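Local coordinates for protein molybdopterin synthase catalytic subunit (Homo sapiens, PDB 5MPO) that catalyses the conversion of precursor Z into molybdopterin, inserting two sulfur atoms from the thiocarboxylated small subunit to form the dithiolene group, at residues R79-D84 against I130-A135; Q87-K92 against S122-S127. One frame throughout, in Å; residues are numbered along the deposited sequence.

Interaction 1 of 2, residues R79-D84 against I130-A135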
loop_
_atom_site.group_PDB
_atom_site.type_symbol
_atom_site.label_atom_id
_atom_site.label_comp_id
_atom_site.label_asym_id
_atom_site.label_seq_id
_atom_site.Cartn_x
_atom_site.Cartn_y
_atom_site.Cartn_z
ATOM N N ARG C 79 -15.913 -6.392 9.177
ATOM C CA ARG C 79 -15.576 -7.733 9.640
ATOM C C ARG C 79 -15.765 -8.735 8.522
ATOM O O ARG C 79 -15.049 -9.714 8.448
ATOM C CB ARG C 79 -16.379 -8.185 10.906
ATOM C CG ARG C 79 -15.954 -7.450 12.189
ATOM C CD ARG C 79 -16.567 -7.933 13.518
ATOM N NE ARG C 79 -18.038 -7.803 13.506
ATOM C CZ ARG C 79 -18.776 -6.836 14.088
ATOM N NH1 ARG C 79 -18.226 -5.852 14.809
ATOM N NH2 ARG C 79 -20.106 -6.846 13.938
ATOM N N LYS C 80 -16.778 -8.550 7.699
ATOM C CA LYS C 80 -16.954 -9.440 6.584
ATOM C C LYS C 80 -15.806 -9.298 5.565
ATOM O O LYS C 80 -15.300 -10.286 5.021
ATOM C CB LYS C 80 -18.261 -9.175 5.858
ATOM C CG LYS C 80 -19.449 -9.829 6.512
ATOM C CD LYS C 80 -20.653 -9.420 5.728
ATOM C CE LYS C 80 -21.889 -9.518 6.596
ATOM N NZ LYS C 80 -22.979 -8.802 5.851
ATOM N N ILE C 81 -15.420 -8.066 5.297
ATOM C CA ILE C 81 -14.258 -7.875 4.456
ATOM C C ILE C 81 -12.999 -8.582 5.000
ATOM O O ILE C 81 -12.232 -9.230 4.223
ATOM C CB ILE C 81 -14.042 -6.388 4.235
ATOM C CG1 ILE C 81 -15.112 -5.890 3.273
ATOM C CG2 ILE C 81 -12.611 -6.080 3.755
ATOM C CD1 ILE C 81 -15.127 -4.378 3.266
ATOM N N CYS C 82 -12.770 -8.457 6.307
ATOM C CA CYS C 82 -11.635 -9.168 6.953
ATOM C C CYS C 82 -11.659 -10.675 6.702
ATOM O O CYS C 82 -10.663 -11.319 6.320
ATOM C CB CYS C 82 -11.572 -8.859 8.430
ATOM S SG CYS C 82 -11.041 -7.134 8.673
ATOM N N SER C 83 -12.843 -11.206 6.843
ATOM C CA SER C 83 -13.057 -12.620 6.809
ATOM C C SER C 83 -12.921 -13.126 5.357
ATOM O O SER C 83 -12.363 -14.166 5.072
ATOM C CB SER C 83 -14.446 -12.857 7.449
ATOM O OG SER C 83 -14.861 -14.177 7.292
ATOM N N ASP C 84 -13.426 -12.368 4.409
ATOM C CA ASP C 84 -13.282 -12.746 3.031
ATOM C C ASP C 84 -11.823 -12.662 2.577
ATOM O O ASP C 84 -11.344 -13.519 1.857
ATOM C CB ASP C 84 -14.180 -11.858 2.207
ATOM C CG ASP C 84 -15.699 -12.239 2.391
ATOM O OD1 ASP C 84 -16.044 -13.379 2.825
ATOM O OD2 ASP C 84 -16.542 -11.407 2.071
ATOM N N ILE C 130 -9.949 -1.593 0.394
ATOM C CA ILE C 130 -10.421 -0.262 0.057
ATOM C C ILE C 130 -11.526 -0.260 -1.017
ATOM O O ILE C 130 -12.487 0.464 -0.899
ATOM C CB ILE C 130 -9.283 0.717 -0.303
ATOM C CG1 ILE C 130 -9.854 2.138 -0.478
ATOM C CG2 ILE C 130 -8.540 0.322 -1.580
ATOM C CD1 ILE C 130 -10.510 2.709 0.793
ATOM N N ASP C 131 -11.405 -1.078 -2.030
ATOM C CA ASP C 131 -12.458 -1.201 -3.028
ATOM C C ASP C 131 -13.793 -1.682 -2.501
ATOM O O ASP C 131 -14.877 -1.225 -2.948
ATOM C CB ASP C 131 -12.041 -2.154 -4.181
ATOM C CG ASP C 131 -10.916 -1.535 -5.073
ATOM O OD1 ASP C 131 -10.576 -0.324 -4.936
ATOM O OD2 ASP C 131 -10.347 -2.273 -5.881
ATOM N N THR C 132 -13.699 -2.685 -1.659
ATOM C CA THR C 132 -14.857 -3.324 -1.123
ATOM C C THR C 132 -15.488 -2.374 -0.076
ATOM O O THR C 132 -16.674 -2.201 -0.064
ATOM C CB THR C 132 -14.486 -4.697 -0.580
ATOM O OG1 THR C 132 -13.765 -5.398 -1.602
ATOM C CG2 THR C 132 -15.788 -5.496 -0.136
ATOM N N LEU C 133 -14.672 -1.675 0.702
ATOM C CA LEU C 133 -15.164 -0.716 1.622
ATOM C C LEU C 133 -15.975 0.347 0.891
ATOM O O LEU C 133 -17.044 0.741 1.373
ATOM C CB LEU C 133 -14.014 -0.078 2.381
ATOM C CG LEU C 133 -14.476 0.958 3.421
ATOM C CD1 LEU C 133 -13.826 0.837 4.798
ATOM C CD2 LEU C 133 -14.325 2.409 2.893
ATOM N N LYS C 134 -15.478 0.817 -0.250
ATOM C CA LYS C 134 -16.123 1.928 -0.963
ATOM C C LYS C 134 -17.388 1.454 -1.614
ATOM O O LYS C 134 -18.271 2.237 -1.838
ATOM C CB LYS C 134 -15.196 2.566 -1.994
ATOM C CG LYS C 134 -14.097 3.409 -1.327
ATOM C CD LYS C 134 -13.130 4.047 -2.336
ATOM C CE LYS C 134 -13.238 5.564 -2.444
ATOM N NZ LYS C 134 -12.920 6.234 -1.149
ATOM N N ALA C 135 -17.475 0.162 -1.903
ATOM C CA ALA C 135 -18.627 -0.428 -2.551
ATOM C C ALA C 135 -19.750 -0.922 -1.579
ATOM O O ALA C 135 -20.885 -1.014 -1.949
ATOM C CB ALA C 135 -18.134 -1.617 -3.364
#
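Ile81 of helix 73-88 meets Thr132 and Leu133 of helix 119-136 in a small, buried, largely apolar helix-to-helix contact without a side-chain hydrogen bond between the segments, in which the two helices touch across the surface of the same sheet. Between the two segments the closest CA atoms are those of Ile81 and Thr132, 7.2 Å apart. Both residues direct their CB atoms toward the opposite helix, and the two side chains run alongside one another, pointing opposite ways.

The long branch of Ile81 does the touching. Its CG1 lies 3.5 Å from the methyl carbon CG2 of Thr132, and CD1 reaches 3.6 Å from that same CG2. Extension of the isoleucine chain (chi2 167°) carries CD1 onward over the threonine until it stands 3.8 Å from Leu133 N, against the backbone of the facing helix. Thr132 presents its methyl to Ile81: chi1 of -51° sets OG1 beside the backbone N and leaves CG2 anti to it, while OG1 hydrogen-bonds to Tyr128 O one turn earlier. The hydroxyl is thus satisfied within its helix. Leu133 adds a smaller share of buried area.

Next to Leu133, Lys134, a predicted substrate-binding residue, hydrogen-bonds through NZ to the backbone of a chain of another protein and packs on Arg119 of the second subunit. Helix 119-136 packs on strand 108-116, Leu133 on Ile110 and Ile130 on Ile110 and Ile112, whereas helix 73-88 borders strand 20-25 of the same mixed sheet, where Cys82 touches Asp20.

Interaction 2 of 2, residues Q87-K92 against S122-S127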
loop_
_atom_site.group_PDB
_atom_site.type_symbol
_atom_site.label_atom_id
_atom_site.label_comp_id
_atom_site.label_asym_id
_atom_site.label_seq_id
_atom_site.Cartn_x
_atom_site.Cartn_y
_atom_site.Cartn_z
ATOM N N GLN C 87 -10.117 -15.701 3.481
ATOM C CA GLN C 87 -10.514 -16.879 2.730
ATOM C C GLN C 87 -9.649 -17.018 1.465
ATOM O O GLN C 87 -9.400 -18.106 0.984
ATOM C CB GLN C 87 -12.032 -16.910 2.540
ATOM C CG GLN C 87 -12.518 -17.310 1.139
ATOM C CD GLN C 87 -14.056 -17.258 0.938
ATOM O OE1 GLN C 87 -14.839 -16.779 1.810
ATOM N NE2 GLN C 87 -14.493 -17.770 -0.223
ATOM N N LYS C 88 -9.096 -15.939 0.970
ATOM C CA LYS C 88 -8.227 -16.059 -0.181
ATOM C C LYS C 88 -6.702 -15.937 0.058
ATOM O O LYS C 88 -5.923 -16.700 -0.505
ATOM C CB LYS C 88 -8.603 -14.998 -1.198
ATOM C CG LYS C 88 -7.697 -15.048 -2.396
ATOM C CD LYS C 88 -8.183 -14.192 -3.486
ATOM C CE LYS C 88 -7.190 -14.254 -4.604
ATOM N NZ LYS C 88 -7.617 -13.317 -5.630
ATOM N N TRP C 89 -6.323 -14.942 0.846
ATOM C CA TRP C 89 -4.977 -14.464 0.991
ATOM C C TRP C 89 -4.373 -14.863 2.365
ATOM O O TRP C 89 -5.047 -14.756 3.364
ATOM C CB TRP C 89 -4.992 -12.943 0.883
ATOM C CG TRP C 89 -5.183 -12.436 -0.514
ATOM C CD1 TRP C 89 -4.291 -12.555 -1.556
ATOM C CD2 TRP C 89 -6.292 -11.709 -1.033
ATOM N NE1 TRP C 89 -4.773 -11.953 -2.669
ATOM C CE2 TRP C 89 -6.001 -11.426 -2.399
ATOM C CE3 TRP C 89 -7.483 -11.232 -0.479
ATOM C CZ2 TRP C 89 -6.870 -10.695 -3.234
ATOM C CZ3 TRP C 89 -8.389 -10.512 -1.320
ATOM C CH2 TRP C 89 -8.063 -10.259 -2.688
ATOM N N PRO C 90 -3.075 -15.266 2.410
ATOM C CA PRO C 90 -2.368 -15.664 3.648
ATOM C C PRO C 90 -1.895 -14.488 4.481
ATOM O O PRO C 90 -0.709 -14.355 4.767
ATOM C CB PRO C 90 -1.146 -16.427 3.119
ATOM C CG PRO C 90 -0.834 -15.770 1.811
ATOM C CD PRO C 90 -2.208 -15.469 1.212
ATOM N N VAL C 91 -2.824 -13.690 4.960
ATOM C CA VAL C 91 -2.462 -12.499 5.726
ATOM C C VAL C 91 -2.405 -12.825 7.216
ATOM O O VAL C 91 -3.074 -13.734 7.676
ATOM C CB VAL C 91 -3.440 -11.313 5.446
ATOM C CG1 VAL C 91 -3.495 -11.024 3.956
ATOM C CG2 VAL C 91 -4.852 -11.566 6.014
ATOM N N LYS C 92 -1.678 -12.025 7.980
ATOM C CA LYS C 92 -1.641 -12.220 9.401
ATOM C C LYS C 92 -2.655 -11.317 10.108
ATOM O O LYS C 92 -3.672 -11.817 10.551
ATOM C CB LYS C 92 -0.229 -11.990 9.928
ATOM C CG LYS C 92 -0.064 -12.335 11.393
ATOM C CD LYS C 92 -0.517 -13.770 11.652
ATOM C CE LYS C 92 -0.108 -14.266 13.024
ATOM N NZ LYS C 92 -0.767 -15.573 13.287
ATOM N N SER C 122 -0.334 -8.942 0.881
ATOM C CA SER C 122 -0.580 -7.704 1.586
ATOM C C SER C 122 -1.039 -6.599 0.623
ATOM O O SER C 122 -1.972 -5.868 0.947
ATOM C CB SER C 122 0.649 -7.293 2.388
ATOM O OG SER C 122 1.561 -6.607 1.548
ATOM N N LEU C 123 -0.448 -6.516 -0.570
ATOM C CA LEU C 123 -0.860 -5.499 -1.562
ATOM C C LEU C 123 -2.215 -5.785 -2.120
ATOM O O LEU C 123 -3.007 -4.901 -2.272
ATOM C CB LEU C 123 0.083 -5.478 -2.745
ATOM C CG LEU C 123 1.486 -4.952 -2.406
ATOM C CD1 LEU C 123 2.581 -5.600 -3.295
ATOM C CD2 LEU C 123 1.466 -3.416 -2.506
ATOM N N GLU C 124 -2.465 -7.025 -2.478
ATOM C CA GLU C 124 -3.759 -7.376 -3.035
ATOM C C GLU C 124 -4.899 -7.240 -2.006
ATOM O O GLU C 124 -5.963 -6.776 -2.358
ATOM C CB GLU C 124 -3.721 -8.784 -3.622
ATOM C CG GLU C 124 -2.867 -8.853 -4.909
ATOM C CD GLU C 124 -2.775 -10.246 -5.533
ATOM O OE1 GLU C 124 -3.534 -11.132 -5.174
ATOM O OE2 GLU C 124 -1.912 -10.468 -6.400
ATOM N N ALA C 125 -4.669 -7.629 -0.755
ATOM C CA ALA C 125 -5.689 -7.566 0.267
ATOM C C ALA C 125 -6.024 -6.109 0.618
ATOM O O ALA C 125 -7.179 -5.780 0.856
ATOM C CB ALA C 125 -5.271 -8.345 1.499
ATOM N N VAL C 126 -5.037 -5.224 0.571
ATOM C CA VAL C 126 -5.289 -3.835 0.867
ATOM C C VAL C 126 -6.151 -3.273 -0.228
ATOM O O VAL C 126 -7.125 -2.537 0.011
ATOM C CB VAL C 126 -3.997 -3.037 0.992
ATOM C CG1 VAL C 126 -4.238 -1.545 0.819
ATOM C CG2 VAL C 126 -3.408 -3.267 2.366
ATOM N N SER C 127 -5.800 -3.644 -1.434
ATOM C CA SER C 127 -6.521 -3.178 -2.585
ATOM C C SER C 127 -7.992 -3.655 -2.566
ATOM O O SER C 127 -8.883 -2.862 -2.772
ATOM C CB SER C 127 -5.803 -3.637 -3.848
ATOM O OG SER C 127 -6.458 -3.116 -4.962
HETATM O O HOH W 1 -5.445 -12.261 -6.893
#
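Trp89, Glu124 and Ala125 account for most of the surface buried here, with the indole laid against one side of helix 119-136. Its NE1 donates a hydrogen bond to Glu124 OE1, 2.9 Å away, with an N-H...O angle of 159°. The acceptor lies close to the ring plane, at the indole edge, whereas the nitrogen approaches OE1 on the anti side and somewhat out of the carboxylate plane. Ring and carboxylate planes stand 76° apart. Glu124 holds its chain extended beyond CG (chi2 179°), which carries the carboxylate out to this edge while CB remains near the ring, 3.5 Å from Trp89 NE1.

Ala125 lies over one face of the six-membered ring: its CA is 4.3 Å from the centroid, nearly on the ring normal, making a CH-pi contact, and its CB is 4.1 Å from Trp89 CE3. The opposite face is covered by the aliphatic chain of Lys88, with CD over the ring centre, so the indole is sandwiched between a lysine chain and a helix backbone.

Helix 73-88 ends just before Trp89, and Pro90 forms the centre of an inverse gamma turn, so the contact joins the connection from this helix to strand 91-99 with helix 119-136. Val91, just past the turn, adds CG1 at 4.0 Å from Ala125 CB, and also packs on Val114 of strand 108-116 and on Ile85.

Beside the indole edge, a water accepts from Lys88 NZ and donates to Glu124 OE1, so this one oxygen receives two hydrogen bonds. The lysine and glutamate, NZ to OE1 4.7 Å, do not touch directly; their opposite charges probably still favour the bridged arrangement.

Overall arrangement
Both contacts join helix 73-88, or the chain just leaving it, to helix 119-136, with centres about 11 Å apart; interaction 2 is nested along the chain within the loop closed by interaction 1. Interaction 1 is the buried one, nearer the middle of the chain, and rests mainly on aliphatic contacts. Interaction 2 buries about twice the area yet is partly exposed, and there polar and charged groups with a bridging water supplement the aromatic packing. Helix 119-136 also meets the second subunit at both places: by a salt bridge from Asp131 to Arg119 of the second subunit beside interaction 1, and by packing of Ser122, Leu123 and Ser127 beside interaction 2.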